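Local structure of SusD-like carbohydrate binding protein BF1063 (Bacteroides fragilis NCTC 9343, 3I4G) at residues 334-342 / 476-484. The protein probably binds carbohydrate at the bacterial outer membrane as a SusD-like protein. Residues are numbered along the deposited sequence; the frame is centred on the assembly and turned at random.
Sequences EYKMSPDYS and PYPGSTQYA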
ATOM      1  N   GLU A 334      19.420 -16.332 -12.007  1.00  7.97           N
ATOM      2  CA  GLU A 334      20.084 -15.124 -11.543  1.00  7.76           C
ATOM      3  C   GLU A 334      19.579 -13.876 -12.255  1.00  8.41           C
ATOM      4  O   GLU A 334      19.522 -13.820 -13.484  1.00  9.86           O
ATOM      5  CB  GLU A 334      21.592 -15.240 -11.753  1.00  9.87           C
ATOM      6  CG  GLU A 334      22.414 -14.089 -11.142  1.00  9.25           C
ATOM      7  CD  GLU A 334      23.892 -14.291 -11.273  1.00 11.63           C
ATOM      8  OE1 GLU A 334      24.350 -15.441 -11.135  1.00 15.55           O
ATOM      9  OE2 GLU A 334      24.623 -13.298 -11.452  1.00 12.28           O
ATOM     10  N   TYR A 335      19.275 -12.843 -11.467  1.00  8.72           N
ATOM     11  CA  TYR A 335      18.922 -11.534 -12.008  1.00  8.76           C
ATOM     12  C   TYR A 335      20.232 -10.857 -12.446  1.00  9.07           C
ATOM     13  O   TYR A 335      21.157 -10.719 -11.656  1.00  9.68           O
ATOM     14  CB  TYR A 335      18.197 -10.702 -10.968  1.00  8.55           C
ATOM     15  CG  TYR A 335      17.750  -9.349 -11.481  1.00  8.48           C
ATOM     16  CD1 TYR A 335      17.027  -9.206 -12.670  1.00  9.66           C
ATOM     17  CD2 TYR A 335      17.991  -8.223 -10.757  1.00  9.05           C
ATOM     18  CE1 TYR A 335      16.603  -7.969 -13.111  1.00  8.57           C
ATOM     19  CE2 TYR A 335      17.566  -6.987 -11.174  1.00  7.98           C
ATOM     20  CZ  TYR A 335      16.859  -6.862 -12.335  1.00  8.36           C
ATOM     21  OH  TYR A 335      16.445  -5.593 -12.740  1.00  9.24           O
ATOM     22  N   LYS A 336      20.302 -10.439 -13.705  0.50  9.49           N
ATOM     23  CA  LYS A 336      21.469  -9.759 -14.267  0.50  9.76           C
ATOM     24  C   LYS A 336      21.045  -8.352 -14.674  0.50  9.49           C
ATOM     25  O   LYS A 336      20.219  -8.176 -15.582  0.50  8.42           O
ATOM     26  CB  LYS A 336      22.031 -10.559 -15.439  0.50 10.43           C
ATOM     27  CG  LYS A 336      22.510 -11.923 -14.998  0.50 13.22           C
ATOM     28  CD  LYS A 336      23.032 -12.749 -16.132  0.50 14.25           C
ATOM     29  CE  LYS A 336      23.453 -14.091 -15.619  0.50 19.31           C
ATOM     30  NZ  LYS A 336      23.907 -14.987 -16.712  0.50 26.96           N
HETATM   31  N   MSE A 337      21.637  -7.361 -14.002  1.00  9.06           N
HETATM   32  CA  MSE A 337      21.293  -5.973 -14.184  1.00  8.90           C
HETATM   33  C   MSE A 337      22.484  -5.102 -13.817  1.00  8.48           C
HETATM   34  O   MSE A 337      22.839  -5.026 -12.631  1.00  9.97           O
HETATM   35  CB  MSE A 337      20.078  -5.646 -13.293  1.00 10.24           C
HETATM   36  CG  MSE A 337      19.538  -4.202 -13.386  1.00  9.63           C
HETATM   37 SE   MSE A 337      19.172  -3.592 -15.192  0.75  8.46          SE
HETATM   38  CE  MSE A 337      18.237  -5.087 -15.870  1.00 10.40           C
ATOM     39  N   SER A 338      23.061  -4.403 -14.787  1.00  8.15           N
ATOM     40  CA  SER A 338      24.233  -3.586 -14.544  1.00  8.99           C
ATOM     41  C   SER A 338      24.442  -2.608 -15.667  1.00  8.78           C
ATOM     42  O   SER A 338      24.087  -2.904 -16.816  1.00  9.09           O
ATOM     43  CB  SER A 338      25.482  -4.474 -14.515  1.00  9.50           C
ATOM     44  OG  SER A 338      26.691  -3.688 -14.506  1.00  9.65           O
ATOM     45  N   PRO A 339      25.052  -1.447 -15.393  1.00  8.87           N
ATOM     46  CA  PRO A 339      25.432  -0.578 -16.499  1.00  9.22           C
ATOM     47  C   PRO A 339      26.366  -1.238 -17.531  1.00  8.84           C
ATOM     48  O   PRO A 339      26.504  -0.730 -18.654  1.00 10.69           O
ATOM     49  CB  PRO A 339      26.185   0.560 -15.796  1.00  9.11           C
ATOM     50  CG  PRO A 339      25.610   0.579 -14.409  1.00  9.27           C
ATOM     51  CD  PRO A 339      25.374  -0.852 -14.085  1.00  9.31           C
ATOM     52  N   ASP A 340      27.000  -2.348 -17.153  1.00  8.66           N
ATOM     53  CA  ASP A 340      27.977  -2.983 -18.017  1.00  9.07           C
ATOM     54  C   ASP A 340      27.419  -4.065 -18.932  1.00 10.94           C
ATOM     55  O   ASP A 340      28.133  -4.577 -19.800  1.00 11.45           O
ATOM     56  CB  ASP A 340      29.064  -3.662 -17.179  1.00  9.48           C
ATOM     57  CG  ASP A 340      29.947  -2.711 -16.443  1.00 10.19           C
ATOM     58  OD1 ASP A 340      29.713  -1.499 -16.518  1.00 10.78           O
ATOM     59  OD2 ASP A 340      30.939  -3.204 -15.815  1.00 12.52           O
ATOM     60  N   TYR A 341      26.157  -4.431 -18.749  1.00 10.26           N
ATOM     61  CA  TYR A 341      25.577  -5.574 -19.455  1.00 10.22           C
ATOM     62  C   TYR A 341      24.851  -5.154 -20.744  1.00 10.59           C
ATOM     63  O   TYR A 341      24.846  -3.983 -21.109  1.00 11.55           O
ATOM     64  CB  TYR A 341      24.671  -6.394 -18.518  1.00 11.11           C
ATOM     65  CG  TYR A 341      25.308  -6.909 -17.224  1.00  9.42           C
ATOM     66  CD1 TYR A 341      26.696  -6.948 -17.026  1.00  9.76           C
ATOM     67  CD2 TYR A 341      24.513  -7.421 -16.218  1.00  9.82           C
ATOM     68  CE1 TYR A 341      27.237  -7.400 -15.828  1.00 10.99           C
ATOM     69  CE2 TYR A 341      25.061  -7.874 -15.039  1.00  9.36           C
ATOM     70  CZ  TYR A 341      26.398  -7.854 -14.839  1.00 11.24           C
ATOM     71  OH  TYR A 341      26.911  -8.296 -13.619  1.00 11.63           O
ATOM     72  N   SER A 342      24.309  -6.135 -21.460  1.00 11.64           N
ATOM     73  CA  SER A 342      23.722  -5.907 -22.762  1.00 12.70           C
ATOM     74  C   SER A 342      22.290  -5.419 -22.769  1.00 11.14           C
ATOM     75  O   SER A 342      21.397  -6.079 -22.224  1.00 11.48           O
ATOM     76  CB  SER A 342      23.760  -7.237 -23.525  1.00 14.44           C
ATOM     77  OG  SER A 342      23.183  -7.061 -24.798  1.00 18.57           O
ATOM     78  N   PRO A 476      24.189   0.005  -5.801  1.00  7.88           N
ATOM     79  CA  PRO A 476      25.591   0.365  -5.921  1.00  8.35           C
ATOM     80  C   PRO A 476      26.323  -0.487  -6.958  1.00  7.54           C
ATOM     81  O   PRO A 476      26.104  -1.697  -7.012  1.00  9.60           O
ATOM     82  CB  PRO A 476      26.168   0.052  -4.538  1.00  9.72           C
ATOM     83  CG  PRO A 476      25.116  -0.615  -3.752  1.00 13.28           C
ATOM     84  CD  PRO A 476      23.943  -0.857  -4.638  1.00  9.96           C
ATOM     85  N   TYR A 477      27.234   0.123  -7.718  1.00  7.91           N
ATOM     86  CA  TYR A 477      27.989  -0.546  -8.757  1.00  8.08           C
ATOM     87  C   TYR A 477      29.482  -0.182  -8.732  1.00  7.72           C
ATOM     88  O   TYR A 477      30.032   0.275  -9.727  1.00  9.18           O
ATOM     89  CB  TYR A 477      27.400  -0.240 -10.135  1.00  9.27           C
ATOM     90  CG  TYR A 477      26.090  -0.937 -10.375  1.00  8.62           C
ATOM     91  CD1 TYR A 477      26.065  -2.231 -10.798  1.00  9.51           C
ATOM     92  CD2 TYR A 477      24.867  -0.293 -10.160  1.00 10.01           C
ATOM     93  CE1 TYR A 477      24.880  -2.892 -10.988  1.00  9.28           C
ATOM     94  CE2 TYR A 477      23.699  -0.944 -10.367  1.00  9.06           C
ATOM     95  CZ  TYR A 477      23.695  -2.235 -10.784  1.00  9.01           C
ATOM     96  OH  TYR A 477      22.469  -2.888 -10.970  1.00 10.61           O
ATOM     97  N   PRO A 478      30.148  -0.409  -7.584  1.00  8.01           N
ATOM     98  CA  PRO A 478      31.578  -0.114  -7.553  1.00  8.04           C
ATOM     99  C   PRO A 478      32.355  -0.926  -8.585  1.00  8.93           C
ATOM    100  O   PRO A 478      33.386  -0.460  -9.041  1.00 10.12           O
ATOM    101  CB  PRO A 478      31.991  -0.476  -6.111  1.00  9.25           C
ATOM    102  CG  PRO A 478      30.975  -1.441  -5.645  1.00  9.80           C
ATOM    103  CD  PRO A 478      29.679  -0.892  -6.277  1.00  8.72           C
ATOM    104  N   GLY A 479      31.911  -2.108  -8.964  1.00  9.50           N
ATOM    105  CA  GLY A 479      32.679  -2.902  -9.927  1.00  9.92           C
ATOM    106  C   GLY A 479      32.362  -2.611 -11.372  1.00 13.27           C
ATOM    107  O   GLY A 479      32.899  -3.278 -12.236  1.00 13.66           O
ATOM    108  N   SER A 480      31.501  -1.642 -11.656  1.00 10.86           N
ATOM    109  CA  SER A 480      31.125  -1.344 -13.032  1.00  9.58           C
ATOM    110  C   SER A 480      32.111  -0.480 -13.768  1.00 10.42           C
ATOM    111  O   SER A 480      32.500   0.571 -13.267  1.00 10.99           O
ATOM    112  CB  SER A 480      29.751  -0.649 -13.007  1.00 10.61           C
ATOM    113  OG  SER A 480      29.414  -0.046 -14.258  1.00  9.89           O
ATOM    114  N   THR A 481      32.496  -0.932 -14.965  1.00 10.74           N
ATOM    115  CA  THR A 481      33.418  -0.208 -15.810  1.00 11.07           C
ATOM    116  C   THR A 481      32.746   0.958 -16.515  1.00 11.43           C
ATOM    117  O   THR A 481      33.408   1.947 -16.806  1.00 13.59           O
ATOM    118  CB  THR A 481      34.031  -1.121 -16.912  1.00 12.63           C
ATOM    119  OG1 THR A 481      32.989  -1.583 -17.768  1.00 15.72           O
ATOM    120  CG2 THR A 481      34.743  -2.302 -16.295  1.00 15.49           C
ATOM    121  N   GLN A 482      31.450   0.836 -16.801  1.00 10.75           N
ATOM    122  CA  GLN A 482      30.716   1.861 -17.532  1.00 10.85           C
ATOM    123  C   GLN A 482      30.048   2.894 -16.650  1.00 10.86           C
ATOM    124  O   GLN A 482      29.664   3.954 -17.149  1.00 12.08           O
ATOM    125  CB  GLN A 482      29.625   1.212 -18.379  1.00 12.66           C
ATOM    126  CG  GLN A 482      30.114   0.126 -19.317  1.00 13.74           C
ATOM    127  CD  GLN A 482      31.174   0.639 -20.239  1.00 22.29           C
ATOM    128  OE1 GLN A 482      32.343   0.262 -20.128  1.00 23.80           O
ATOM    129  NE2 GLN A 482      30.798   1.569 -21.094  1.00 19.57           N
ATOM    130  N   TYR A 483      29.966   2.637 -15.350  1.00 10.93           N
ATOM    131  CA  TYR A 483      29.267   3.531 -14.428  1.00 10.39           C
ATOM    132  C   TYR A 483      29.691   4.981 -14.513  1.00 10.84           C
ATOM    133  O   TYR A 483      28.850   5.899 -14.677  1.00 11.35           O
ATOM    134  CB  TYR A 483      29.498   3.033 -12.988  1.00 10.24           C
ATOM    135  CG  TYR A 483      28.955   3.986 -11.951  1.00  9.43           C
ATOM    136  CD1 TYR A 483      27.628   3.949 -11.588  1.00  9.52           C
ATOM    137  CD2 TYR A 483      29.766   4.917 -11.325  1.00 10.70           C
ATOM    138  CE1 TYR A 483      27.094   4.836 -10.657  1.00  8.19           C
ATOM    139  CE2 TYR A 483      29.250   5.785 -10.376  1.00  9.71           C
ATOM    140  CZ  TYR A 483      27.911   5.728 -10.041  1.00  8.69           C
ATOM    141  OH  TYR A 483      27.455   6.625  -9.107  1.00  8.72           O
ATOM    142  N   ALA A 484      30.991   5.233 -14.430  1.00 11.04           N
ATOM    143  CA  ALA A 484      31.471   6.613 -14.355  1.00 12.63           C
ATOM    144  C   ALA A 484      31.061   7.507 -15.518  1.00 12.28           C
ATOM    145  O   ALA A 484      30.870   8.728 -15.326  1.00 13.45           O
ATOM    146  CB  ALA A 484      33.013   6.625 -14.227  1.00 15.10           C
TER
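With CG of D340 anti to its carbonyl carbon (chi1 -68°) and OD1 nearly eclipsing CA, so that the carboxylate plane contains the CA-CB bond, both oxygens meet the backbone at S480-Q482. Y477, whose CG is likewise anti to the carbonyl carbon (chi1 -72°), sets its ring face against P339. Three donors grip the carboxylate. T481 N gives a nearly straight bond of 2.9 Å to the syn lone pair of D340 OD2. Q482 N reaches D340 OD1, also at 2.9 Å, on the syn side but tilted from the carboxylate plane, while S480 OG bonds to D340 OD1 at 2.7 Å from the opposite face. The two backbone bonds hold the carboxylate across consecutive N-H groups, which would be expected to favour its charged form. S480 OG also accepts a weak capping bond from Y483 N where the chain enters helix 483-486, consistent with a hydroxyl that gives its proton to D340 and turns a lone pair to Y483 N. D340 is itself placed by an ST turn, its N donating to S338 OG at 3.0 Å, within the type I turn S338-Y341. Beside this polar cluster, P339 CD sits over the Y477 ring, 3.6 Å from its centroid, a CH-pi contact. CB of P339 packs against S480 OG at 3.6 Å. At the far end of the ring, Y477 OH donates to M337 O at 2.7 Å, approaching from above the carbonyl plane; the phenol is thus pinned at its hydroxyl and covered on one face by proline. The contact, its centre about 30 Å from that of the chain, joins the loop between strands 333-334 and 360-362 to the loop, with a type I turn at Y477-S480, that links strand 471-476 to helix 483-486; P339 and Y483 both pack on W498 of strand 497-502.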